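Long-range contacts in putative pectin lyase (Geobacillus virus E2, PDB 7CHU), which forms a tailspike of a thermophilic bacteriophage, with a probable role in host recognition and possibly in acting on a surface polysaccharide: residues G154-E159 with D185-S190; K123-I128 with K148-N153; A208-Y213 with G239-N244. All blocks are in the same frame, centred on the assembly; numbering follows the deposited sequence.

Interaction 1: G154-E159 with D185-S190; sequences GNPVFE and DCIGVS
Pro156 and Ile187 lie level with each other on neighbouring parallel strands, and their CB atoms are 3.9 Å apart. Both project to the same face as Glu159 and Ser190. The proline ring also presents CB and CG to the next residue on that face, each 3.7 Å from Ser190 CB, so Pro156 packs against two residues of 185-190 at once. Ile187 divides its branches: CG2 faces Pro156 CB, while CG1 stands anti to the carbonyl carbon (chi1 -64°), and CD1 beyond it lies 3.5 Å from Gly154 O. The opposite face holds Phe158 and Val189; the phenyl ring leads away from 185-190 and packs on Ile147, Met177 and Ile179. At the corner of the chain, Val157 CB comes within 3.3 Å of Gly188 O, and its CG2 meets Cys186 SG more loosely.

Backbone bonds fix this register. Val157 N donates to Ile187 O at 2.8 Å, with a second, weak bond to Gly188 O. Ser190 N reaches Phe158 O in a nearly straight bond, 174° at the hydrogen. Ile187 N binds Asn155 O at 3.0 Å. Gly154 N bonds Asp185 O, and the positive phi of Gly154 would press a beta carbon against the preceding carbonyl oxygen. The two carboxylates have partners outside the segments: Glu159 OE1 in a salt bridge to Lys127 NZ, Asp185 OD1 in a hydrogen bond from Asn209 ND2.

Residues 31 positions apart in parallel register, with corners at 157-158 and 188 and apolar side chains on the inner face, are the mark of successive coils of the right-handed parallel beta-helix of the pectate lyase-like family.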
loop_
_atom_site.group_PDB
_atom_site.type_symbol
_atom_site.label_atom_id
_atom_site.label_comp_id
_atom_site.label_asym_id
_atom_site.label_seq_id
_atom_site.Cartn_x
_atom_site.Cartn_y
_atom_site.Cartn_z
ATOM N N GLY A 154 -30.636 19.005 -2.031
ATOM C CA GLY A 154 -30.169 17.644 -1.872
ATOM C C GLY A 154 -29.547 17.030 -3.111
ATOM O O GLY A 154 -29.106 15.878 -3.051
ATOM N N ASN A 155 -29.488 17.757 -4.226
ATOM C CA ASN A 155 -28.873 17.230 -5.436
ATOM C C ASN A 155 -27.355 17.251 -5.329
ATOM O O ASN A 155 -26.789 17.996 -4.526
ATOM C CB ASN A 155 -29.293 18.044 -6.662
ATOM C CG ASN A 155 -30.557 17.497 -7.326
ATOM O OD1 ASN A 155 -31.012 16.396 -7.014
ATOM N ND2 ASN A 155 -31.128 18.274 -8.239
ATOM N N PRO A 156 -26.672 16.454 -6.147
ATOM C CA PRO A 156 -25.206 16.513 -6.181
ATOM C C PRO A 156 -24.709 17.692 -7.003
ATOM O O PRO A 156 -25.421 18.226 -7.853
ATOM C CB PRO A 156 -24.809 15.183 -6.829
ATOM C CG PRO A 156 -26.017 14.746 -7.605
ATOM C CD PRO A 156 -27.205 15.270 -6.851
ATOM N N VAL A 157 -23.472 18.108 -6.709
ATOM C CA VAL A 157 -22.802 19.108 -7.539
ATOM C C VAL A 157 -22.441 18.495 -8.883
ATOM O O VAL A 157 -22.786 19.027 -9.945
ATOM C CB VAL A 157 -21.555 19.665 -6.825
ATOM C CG1 VAL A 157 -20.877 20.711 -7.687
ATOM C CG2 VAL A 157 -21.920 20.282 -5.509
ATOM N N PHE A 158 -21.773 17.338 -8.854
ATOM C CA PHE A 158 -21.475 16.555 -10.048
ATOM C C PHE A 158 -22.199 15.223 -9.926
ATOM O O PHE A 158 -21.903 14.445 -9.014
ATOM C CB PHE A 158 -19.971 16.298 -10.198
ATOM C CG PHE A 158 -19.169 17.512 -10.534
ATOM C CD1 PHE A 158 -19.485 18.290 -11.643
ATOM C CD2 PHE A 158 -18.068 17.857 -9.762
ATOM C CE1 PHE A 158 -18.721 19.402 -11.962
ATOM C CE2 PHE A 158 -17.302 18.963 -10.077
ATOM C CZ PHE A 158 -17.626 19.740 -11.169
ATOM N N GLU A 159 -23.081 14.931 -10.887
ATOM C CA GLU A 159 -23.758 13.644 -10.984
ATOM C C GLU A 159 -23.174 12.862 -12.159
ATOM O O GLU A 159 -23.334 13.269 -13.319
ATOM C CB GLU A 159 -25.275 13.835 -11.156
ATOM C CG GLU A 159 -26.064 12.516 -11.070
ATOM C CD GLU A 159 -27.564 12.639 -11.466
ATOM O OE1 GLU A 159 -27.913 13.438 -12.363
ATOM O OE2 GLU A 159 -28.400 11.910 -10.891
ATOM N N ASP A 185 -27.243 21.962 1.757
ATOM C CA ASP A 185 -27.808 20.617 1.594
ATOM C C ASP A 185 -27.636 20.172 0.144
ATOM O O ASP A 185 -28.552 20.249 -0.688
ATOM C CB ASP A 185 -29.270 20.575 2.014
ATOM C CG ASP A 185 -29.851 19.178 1.950
ATOM O OD1 ASP A 185 -29.108 18.198 1.681
ATOM O OD2 ASP A 185 -31.069 19.058 2.169
ATOM N N CYS A 186 -26.426 19.693 -0.155
ATOM C CA CYS A 186 -26.071 19.138 -1.456
ATOM C C CYS A 186 -25.165 17.933 -1.238
ATOM O O CYS A 186 -24.508 17.819 -0.201
ATOM C CB CYS A 186 -25.393 20.173 -2.365
ATOM S SG CYS A 186 -23.769 20.729 -1.754
ATOM N N ILE A 187 -25.170 17.011 -2.201
ATOM C CA ILE A 187 -24.175 15.949 -2.293
ATOM C C ILE A 187 -22.980 16.512 -3.063
ATOM O O ILE A 187 -23.160 17.263 -4.018
ATOM C CB ILE A 187 -24.767 14.707 -2.991
ATOM C CG1 ILE A 187 -25.909 14.109 -2.143
ATOM C CG2 ILE A 187 -23.656 13.655 -3.301
ATOM C CD1 ILE A 187 -26.828 13.179 -2.926
ATOM N N GLY A 188 -21.763 16.188 -2.641
ATOM C CA GLY A 188 -20.624 16.707 -3.373
ATOM C C GLY A 188 -20.511 16.056 -4.727
ATOM O O GLY A 188 -20.558 16.725 -5.764
ATOM N N VAL A 189 -20.380 14.735 -4.731
ATOM C CA VAL A 189 -20.210 13.960 -5.953
ATOM C C VAL A 189 -21.082 12.732 -5.823
ATOM O O VAL A 189 -21.053 12.057 -4.784
ATOM C CB VAL A 189 -18.741 13.536 -6.179
ATOM C CG1 VAL A 189 -18.629 12.588 -7.380
ATOM C CG2 VAL A 189 -17.835 14.753 -6.322
ATOM N N SER A 190 -21.845 12.437 -6.867
ATOM C CA SER A 190 -22.672 11.242 -6.936
ATOM C C SER A 190 -22.196 10.354 -8.068
ATOM O O SER A 190 -22.064 10.822 -9.206
ATOM C CB SER A 190 -24.142 11.606 -7.154
ATOM O OG SER A 190 -24.958 10.456 -7.074
#

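Interaction 2: K123-I128 with K148-N153; sequences KVTSKI and KSTITN
Ile151 reaches across to the bend at Thr125, Ser126 and Lys127, and it buries more area against the facing segment than any other residue of this contact. At CB the chain forks. CG2 stands anti to the backbone N, whereas CG1 takes the branch anti to the carbonyl carbon (chi1 -61°), which sets it over the Thr125 peptide, 3.6 Å from Thr125 C. CD1 then continues anti along the chain, chi2 176°, and ends against the next peptide, 3.4 Å from Ser126 C and close to Lys127 N. The same methyl faces Val124 CG1 at a looser 4.4 Å, so the tip touches mainly backbone atoms.

Before this bend the two segments pair as parallel strands, Lys123 opposite Lys148 and Val124 opposite Ser149. Val124 N donates to Lys148 O, and Thr150 N returns a bond of 2.9 Å to Val124 O. Such ladders join consecutive coils in the right-handed parallel beta-helix expected of pectate lyase-like proteins; here the ladder ends as both chains turn off. Ser149 OG accepts from Ile151 N, an ST turn that holds the start of the second bend.

Thr125 and Thr150 run side by side, pointing the same way, with Thr125 CG2 3.3 Å from Thr150 OG1. Water 1 donates to the carbonyl oxygens of both, 2.7 Å from Thr125 O, and so ties the diverging backbones together. Farther on, water 2 accepts from Lys127 N and, weakly, from Asn153 ND2. Thr125 OG1 is bonded to Asp89, and Lys148 NZ forms a salt bridge with Asp180. The Lys148 side chain also packs on Ser109 of a second subunit.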
loop_
_atom_site.group_PDB
_atom_site.type_symbol
_atom_site.label_atom_id
_atom_site.label_comp_id
_atom_site.label_asym_id
_atom_site.label_seq_id
_atom_site.Cartn_x
_atom_site.Cartn_y
_atom_site.Cartn_z
ATOM N N LYS A 123 -18.658 29.098 -8.939
ATOM C CA LYS A 123 -19.969 29.044 -8.300
ATOM C C LYS A 123 -20.899 28.163 -9.122
ATOM O O LYS A 123 -21.095 28.405 -10.314
ATOM C CB LYS A 123 -20.559 30.442 -8.158
ATOM C CG LYS A 123 -21.901 30.417 -7.450
ATOM C CD LYS A 123 -22.253 31.778 -6.894
ATOM C CE LYS A 123 -23.135 32.524 -7.851
ATOM N NZ LYS A 123 -23.722 33.748 -7.216
ATOM N N VAL A 124 -21.466 27.133 -8.495
ATOM C CA VAL A 124 -22.364 26.195 -9.165
ATOM C C VAL A 124 -23.675 26.170 -8.394
ATOM O O VAL A 124 -23.674 25.958 -7.175
ATOM C CB VAL A 124 -21.751 24.785 -9.255
ATOM C CG1 VAL A 124 -22.833 23.769 -9.647
ATOM C CG2 VAL A 124 -20.617 24.766 -10.272
ATOM N N THR A 125 -24.792 26.382 -9.105
ATOM C CA THR A 125 -26.089 26.592 -8.473
ATOM C C THR A 125 -27.092 25.484 -8.751
ATOM O O THR A 125 -28.185 25.507 -8.176
ATOM C CB THR A 125 -26.708 27.929 -8.923
ATOM O OG1 THR A 125 -26.927 27.905 -10.340
ATOM C CG2 THR A 125 -25.778 29.091 -8.579
ATOM N N SER A 126 -26.767 24.534 -9.614
ATOM C CA SER A 126 -27.635 23.394 -9.822
ATOM C C SER A 126 -26.785 22.255 -10.354
ATOM O O SER A 126 -25.647 22.449 -10.792
ATOM C CB SER A 126 -28.801 23.710 -10.769
ATOM O OG SER A 126 -28.370 23.886 -12.101
ATOM N N LYS A 127 -27.367 21.063 -10.294
ATOM C CA LYS A 127 -26.662 19.819 -10.559
ATOM C C LYS A 127 -26.019 19.846 -11.941
ATOM O O LYS A 127 -26.657 20.234 -12.925
ATOM C CB LYS A 127 -27.660 18.667 -10.448
ATOM C CG LYS A 127 -27.115 17.310 -10.810
ATOM C CD LYS A 127 -28.219 16.233 -10.726
ATOM C CE LYS A 127 -29.354 16.441 -11.734
ATOM N NZ LYS A 127 -30.234 15.225 -11.786
ATOM N N ILE A 128 -24.752 19.434 -12.007
ATOM C CA ILE A 128 -24.023 19.257 -13.261
ATOM C C ILE A 128 -23.902 17.766 -13.535
ATOM O O ILE A 128 -23.425 17.013 -12.681
ATOM C CB ILE A 128 -22.638 19.929 -13.199
ATOM C CG1 ILE A 128 -22.801 21.460 -13.171
ATOM C CG2 ILE A 128 -21.779 19.500 -14.398
ATOM C CD1 ILE A 128 -21.531 22.195 -12.783
ATOM N N LYS A 148 -17.720 25.854 -5.807
ATOM C CA LYS A 148 -18.460 26.355 -4.656
ATOM C C LYS A 148 -19.956 26.178 -4.902
ATOM O O LYS A 148 -20.543 26.881 -5.728
ATOM C CB LYS A 148 -18.136 27.821 -4.385
ATOM C CG LYS A 148 -16.662 28.065 -4.051
ATOM C CD LYS A 148 -16.349 27.994 -2.582
ATOM C CE LYS A 148 -14.927 28.501 -2.302
ATOM N NZ LYS A 148 -14.555 28.320 -0.864
ATOM N N SER A 149 -20.577 25.263 -4.175
ATOM C CA SER A 149 -21.985 24.944 -4.410
ATOM C C SER A 149 -22.898 25.879 -3.639
ATOM O O SER A 149 -22.642 26.192 -2.474
ATOM C CB SER A 149 -22.285 23.507 -3.983
ATOM O OG SER A 149 -23.620 23.141 -4.313
ATOM N N THR A 150 -24.004 26.275 -4.270
ATOM C CA THR A 150 -25.129 26.866 -3.553
ATOM C C THR A 150 -26.353 25.970 -3.618
ATOM O O THR A 150 -27.462 26.425 -3.319
ATOM C CB THR A 150 -25.495 28.244 -4.112
ATOM O OG1 THR A 150 -26.092 28.076 -5.404
ATOM C CG2 THR A 150 -24.257 29.148 -4.224
ATOM N N ILE A 151 -26.182 24.721 -4.041
ATOM C CA ILE A 151 -27.299 23.793 -4.154
ATOM C C ILE A 151 -27.813 23.431 -2.763
ATOM O O ILE A 151 -27.040 23.042 -1.876
ATOM C CB ILE A 151 -26.864 22.542 -4.928
ATOM C CG1 ILE A 151 -26.421 22.927 -6.341
ATOM C CG2 ILE A 151 -27.952 21.483 -4.922
ATOM C CD1 ILE A 151 -25.885 21.746 -7.121
ATOM N N THR A 152 -29.122 23.559 -2.564
ATOM C CA THR A 152 -29.736 23.245 -1.276
ATOM C C THR A 152 -30.851 22.214 -1.362
ATOM O O THR A 152 -31.504 21.954 -0.343
ATOM C CB THR A 152 -30.330 24.506 -0.618
ATOM O OG1 THR A 152 -31.351 25.046 -1.471
ATOM C CG2 THR A 152 -29.252 25.556 -0.352
ATOM N N ASN A 153 -31.113 21.640 -2.533
ATOM C CA ASN A 153 -32.241 20.726 -2.682
ATOM C C ASN A 153 -31.825 19.270 -2.572
ATOM O O ASN A 153 -32.594 18.378 -2.960
ATOM C CB ASN A 153 -32.973 20.967 -4.006
ATOM C CG ASN A 153 -32.063 20.750 -5.204
ATOM O OD1 ASN A 153 -30.939 20.262 -5.063
ATOM N ND2 ASN A 153 -32.533 21.112 -6.374
HETATM O O HOH W 1 -28.994 26.867 -5.981
HETATM O O HOH W 2 -30.181 21.090 -8.798
#

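Interaction 3: A208-Y213 with G239-N244; sequences ANHGLY and GVYIYN
His210 lays its imidazole over Tyr241, beginning a contact between successive coils of the parallel beta-helix, right-handed as in the pectate lyase-like family. Tyr241 CB sits over the centre of the imidazole, 3.7 Å from the ring centroid and 12° from its normal, a CH-pi contact. The two rings are inclined at 32°, with His210 CE1 3.3 Å from Tyr241 CD2 and His210 NE2 above the phenol face, offset toward the rim. ND1 is bonded to the backbone N of His238, which helps fix the rotation of the imidazole.

Gly211 follows, just before the strand, where a beta carbon would fall 2.6 Å from Gly239 O. Leu212 starts the paired strand: its N donates to Gly239 O, and its O accepts from Tyr241 N at 2.9 Å. Leu212 CD2 lies beside Val240 CG1, 4.1 Å away, on the face opposite the tyrosines.

Tyr213 returns to the tyrosine face and, with CG anti to the backbone N (chi1 177°), lies alongside Tyr241, pointing the same way, its CE1 3.8 Å from Tyr241 CD1. Outside the two segments the Tyr241 ring also meets that of Tyr269, the planes nearly parallel. Bonded to Glu215 OE2, the hydroxyl oxygen of Tyr213 also touches the next aromatic ring, 3.3 Å from Tyr243 CD2.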
loop_
_atom_site.group_PDB
_atom_site.type_symbol
_atom_site.label_atom_id
_atom_site.label_comp_id
_atom_site.label_asym_id
_atom_site.label_seq_id
_atom_site.Cartn_x
_atom_site.Cartn_y
_atom_site.Cartn_z
ATOM N N ALA A 208 -23.629 19.183 3.298
ATOM C CA ALA A 208 -24.493 18.747 4.397
ATOM C C ALA A 208 -25.333 17.517 4.048
ATOM O O ALA A 208 -25.946 16.914 4.942
ATOM C CB ALA A 208 -25.382 19.906 4.850
ATOM N N ASN A 209 -25.366 17.118 2.786
ATOM C CA ASN A 209 -25.868 15.806 2.406
ATOM C C ASN A 209 -24.660 14.861 2.374
ATOM O O ASN A 209 -23.633 15.155 2.986
ATOM C CB ASN A 209 -26.631 15.913 1.083
ATOM C CG ASN A 209 -27.773 14.921 0.971
ATOM O OD1 ASN A 209 -27.549 13.720 0.830
ATOM N ND2 ASN A 209 -29.006 15.427 0.985
ATOM N N HIS A 210 -24.760 13.712 1.709
ATOM C CA HIS A 210 -23.598 12.840 1.586
ATOM C C HIS A 210 -22.462 13.604 0.909
ATOM O O HIS A 210 -22.700 14.462 0.051
ATOM C CB HIS A 210 -23.926 11.597 0.754
ATOM C CG HIS A 210 -25.035 10.746 1.296
ATOM N ND1 HIS A 210 -25.055 10.259 2.593
ATOM C CD2 HIS A 210 -26.134 10.241 0.687
ATOM C CE1 HIS A 210 -26.130 9.508 2.754
ATOM N NE2 HIS A 210 -26.794 9.472 1.610
ATOM N N GLY A 211 -21.229 13.313 1.308
ATOM C CA GLY A 211 -20.092 13.935 0.646
ATOM C C GLY A 211 -19.915 13.301 -0.713
ATOM O O GLY A 211 -19.953 13.972 -1.745
ATOM N N LEU A 212 -19.736 11.988 -0.712
ATOM C CA LEU A 212 -19.596 11.190 -1.922
ATOM C C LEU A 212 -20.638 10.082 -1.831
ATOM O O LEU A 212 -20.626 9.291 -0.886
ATOM C CB LEU A 212 -18.170 10.636 -2.035
ATOM C CG LEU A 212 -17.800 9.624 -3.113
ATOM C CD1 LEU A 212 -17.926 10.286 -4.488
ATOM C CD2 LEU A 212 -16.375 9.111 -2.881
ATOM N N TYR A 213 -21.584 10.070 -2.758
ATOM C CA TYR A 213 -22.613 9.037 -2.813
ATOM C C TYR A 213 -22.267 8.072 -3.932
ATOM O O TYR A 213 -21.918 8.498 -5.046
ATOM C CB TYR A 213 -24.004 9.647 -3.039
ATOM C CG TYR A 213 -25.094 8.597 -3.174
ATOM C CD1 TYR A 213 -25.612 7.953 -2.047
ATOM C CD2 TYR A 213 -25.584 8.239 -4.411
ATOM C CE1 TYR A 213 -26.586 6.989 -2.170
ATOM C CE2 TYR A 213 -26.565 7.263 -4.544
ATOM C CZ TYR A 213 -27.059 6.650 -3.418
ATOM O OH TYR A 213 -28.026 5.683 -3.541
ATOM N N GLY A 239 -20.054 10.805 5.214
ATOM C CA GLY A 239 -18.949 11.284 4.397
ATOM C C GLY A 239 -18.886 10.601 3.045
ATOM O O GLY A 239 -18.832 11.258 2.002
ATOM N N VAL A 240 -18.898 9.271 3.047
ATOM C CA VAL A 240 -18.998 8.444 1.842
ATOM C C VAL A 240 -20.089 7.418 2.103
ATOM O O VAL A 240 -20.049 6.724 3.122
ATOM C CB VAL A 240 -17.677 7.723 1.514
ATOM C CG1 VAL A 240 -17.841 6.868 0.234
ATOM C CG2 VAL A 240 -16.552 8.715 1.346
ATOM N N TYR A 241 -21.078 7.347 1.224
ATOM C CA TYR A 241 -22.187 6.406 1.367
ATOM C C TYR A 241 -22.142 5.451 0.182
ATOM O O TYR A 241 -22.266 5.886 -0.970
ATOM C CB TYR A 241 -23.518 7.154 1.430
ATOM C CG TYR A 241 -24.702 6.329 1.935
ATOM C CD1 TYR A 241 -25.413 5.465 1.085
ATOM C CD2 TYR A 241 -25.126 6.432 3.253
ATOM C CE1 TYR A 241 -26.512 4.704 1.572
ATOM C CE2 TYR A 241 -26.222 5.689 3.730
ATOM C CZ TYR A 241 -26.893 4.834 2.893
ATOM O OH TYR A 241 -27.959 4.126 3.393
ATOM N N ILE A 242 -21.943 4.166 0.452
ATOM C CA ILE A 242 -21.791 3.157 -0.592
ATOM C C ILE A 242 -23.004 2.233 -0.518
ATOM O O ILE A 242 -23.169 1.495 0.460
ATOM C CB ILE A 242 -20.481 2.365 -0.434
ATOM C CG1 ILE A 242 -19.281 3.331 -0.521
ATOM C CG2 ILE A 242 -20.426 1.271 -1.500
ATOM C CD1 ILE A 242 -17.925 2.809 0.077
ATOM N N TYR A 243 -23.852 2.273 -1.553
ATOM C CA TYR A 243 -25.118 1.546 -1.603
ATOM C C TYR A 243 -25.058 0.461 -2.680
ATOM O O TYR A 243 -24.467 0.663 -3.741
ATOM C CB TYR A 243 -26.255 2.545 -1.902
ATOM C CG TYR A 243 -27.671 2.014 -1.884
ATOM C CD1 TYR A 243 -28.081 1.066 -0.943
ATOM C CD2 TYR A 243 -28.612 2.500 -2.778
ATOM C CE1 TYR A 243 -29.397 0.589 -0.925
ATOM C CE2 TYR A 243 -29.925 2.041 -2.771
ATOM C CZ TYR A 243 -30.315 1.086 -1.842
ATOM O OH TYR A 243 -31.619 0.636 -1.818
ATOM N N ASN A 244 -25.644 -0.700 -2.419
ATOM C CA ASN A 244 -25.625 -1.697 -3.484
ATOM C C ASN A 244 -26.669 -1.389 -4.565
ATOM O O ASN A 244 -26.441 -1.704 -5.741
ATOM C CB ASN A 244 -25.790 -3.129 -2.920
ATOM C CG ASN A 244 -27.042 -3.325 -2.038
ATOM O OD1 ASN A 244 -27.674 -2.389 -1.549
ATOM N ND2 ASN A 244 -27.352 -4.586 -1.788
#

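Overall arrangement
From the N terminus, interaction 2 closes first, bringing 148-153 back beside 123-128. Interaction 1 opens at the very next residue and closes at 185-190; interaction 3 then joins 208-213 to 239-244. The three are in series, none nested and none crossing, as expected when each closed loop is one coil of a beta-helix. Interactions 2 and 1 have centres about 8 Å apart and are linked by probable backbone bonds, Ile128 N to Val157 O and Glu159 N to Ile128 O. Interactions 1 and 3 meet where strand 187-195 pairs with 212-215. Interactions 2 and 3 do not touch; their centres are about 17 Å apart, with interaction 1 linking them.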